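Local coordinates for iron-binding protein (Staphylococcus epidermidis, PDB 4M7O) that probably binds iron, or an iron-containing solute, as the solute-binding protein of a transport system, at residues Y37-G42 / K124-L129. Residues are numbered along the deposited sequence; the frame is centred on the assembly and turned at random.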
# COMPACT_ATOMS: atom_id res chain seq x y z
N TYR A 37 -1.91 8.13 14.63
CA TYR A 37 -3.14 8.82 15.01
C TYR A 37 -4.14 7.82 15.57
O TYR A 37 -4.81 8.12 16.56
CB TYR A 37 -3.75 9.57 13.81
CG TYR A 37 -3.41 11.04 13.75
CD1 TYR A 37 -2.22 11.48 13.19
CD2 TYR A 37 -4.28 11.99 14.25
CE1 TYR A 37 -1.92 12.81 13.11
CE2 TYR A 37 -3.98 13.33 14.19
CZ TYR A 37 -2.80 13.74 13.62
OH TYR A 37 -2.48 15.07 13.57
N ARG A 38 -4.24 6.63 14.97
CA ARG A 38 -5.22 5.64 15.44
C ARG A 38 -4.80 5.04 16.80
O ARG A 38 -5.61 4.46 17.51
CB ARG A 38 -5.45 4.53 14.40
CG ARG A 38 -6.22 4.99 13.15
CD ARG A 38 -7.66 5.44 13.47
NE ARG A 38 -8.42 4.38 14.13
CZ ARG A 38 -8.97 3.34 13.50
NH1 ARG A 38 -8.84 3.20 12.19
NH2 ARG A 38 -9.64 2.43 14.19
N LEU A 39 -3.53 5.22 17.16
CA LEU A 39 -3.04 4.77 18.46
C LEU A 39 -3.28 5.82 19.54
O LEU A 39 -3.03 5.56 20.72
CB LEU A 39 -1.55 4.40 18.40
CG LEU A 39 -1.21 3.18 17.53
CD1 LEU A 39 0.26 2.80 17.65
CD2 LEU A 39 -2.10 2.01 17.88
N GLY A 40 -3.77 6.99 19.13
CA GLY A 40 -4.12 8.04 20.08
C GLY A 40 -2.98 9.01 20.35
O GLY A 40 -3.06 9.84 21.25
N ILE A 41 -1.91 8.91 19.57
CA ILE A 41 -0.76 9.77 19.82
C ILE A 41 -0.45 10.74 18.68
O ILE A 41 0.69 11.16 18.51
CB ILE A 41 0.51 8.95 20.23
CG1 ILE A 41 0.88 7.91 19.17
CG2 ILE A 41 0.29 8.26 21.57
CD1 ILE A 41 2.09 7.06 19.55
N GLY A 42 -1.47 11.11 17.92
CA GLY A 42 -1.30 12.11 16.87
C GLY A 42 -0.80 13.44 17.42
O GLY A 42 -0.06 14.17 16.74
N LYS A 124 0.99 -3.78 15.53
CA LYS A 124 1.50 -4.26 16.80
C LYS A 124 2.92 -3.79 17.09
O LYS A 124 3.25 -3.47 18.23
CB LYS A 124 1.46 -5.80 16.85
CG LYS A 124 0.07 -6.38 17.00
N SER A 125 3.77 -3.75 16.06
CA SER A 125 5.16 -3.33 16.23
C SER A 125 5.22 -1.89 16.69
O SER A 125 5.95 -1.56 17.63
CB SER A 125 5.94 -3.48 14.93
OG SER A 125 6.29 -4.82 14.71
N ILE A 126 4.44 -1.04 16.03
CA ILE A 126 4.42 0.38 16.38
C ILE A 126 3.77 0.57 17.74
O ILE A 126 4.17 1.46 18.51
CB ILE A 126 3.69 1.21 15.32
CG1 ILE A 126 4.44 1.13 13.99
CG2 ILE A 126 3.54 2.69 15.78
CD1 ILE A 126 3.67 1.71 12.83
N GLY A 127 2.78 -0.26 18.05
CA GLY A 127 2.16 -0.23 19.37
C GLY A 127 3.16 -0.54 20.46
O GLY A 127 3.17 0.12 21.50
N GLN A 128 4.00 -1.55 20.24
CA GLN A 128 4.95 -1.93 21.27
C GLN A 128 6.07 -0.91 21.39
O GLN A 128 6.59 -0.66 22.48
CB GLN A 128 5.52 -3.32 21.01
CG GLN A 128 6.51 -3.77 22.06
CD GLN A 128 6.79 -5.26 21.98
OE1 GLN A 128 6.41 -5.92 21.01
NE2 GLN A 128 7.44 -5.80 23.01
N LEU A 129 6.44 -0.30 20.26
CA LEU A 129 7.49 0.70 20.23
C LEU A 129 7.11 1.93 21.05
O LEU A 129 7.93 2.46 21.80
CB LEU A 129 7.79 1.09 18.77
CG LEU A 129 8.68 2.31 18.53
CD1 LEU A 129 10.09 2.09 19.05
CD2 LEU A 129 8.71 2.71 17.06
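Leu39 reaches across to helix 116-129 with one methyl: its CD1 lies 3.8 Å from CG2 of Ile126 and 4.0 Å from the CA of Gly127. The methyl thus rests on the helix backbone at Gly127, touching the flank of Ile126 at the same time. The leucine and isoleucine side chains run nearly perpendicular to each other. On Ile126 the CG2 branch stands anti to the backbone N and meets the leucine, while the side chain as a whole also packs on Asn32, Ile35 and Leu36 of helix 30-38 and on Val110 of strand 106-110. Both helices belong to the lobe built on a five-stranded parallel sheet, one of the two alpha/beta lobes expected of a periplasmic binding protein, and the contact is apolar, with no hydrogen bond between the segments. Leu39 lies in the Schellman motif that closes helix 30-38; Gly40, with positive phi (92°), makes one of its two bonds back into the last turn, N-H to the carbonyl O of Tyr37 at 3.0 Å. The leucine side chain also touches Gln135 and Ala136 of helix 133-152, and the backbone carbonyl O of Leu39 accepts a hydrogen bond from NH2 of Arg132.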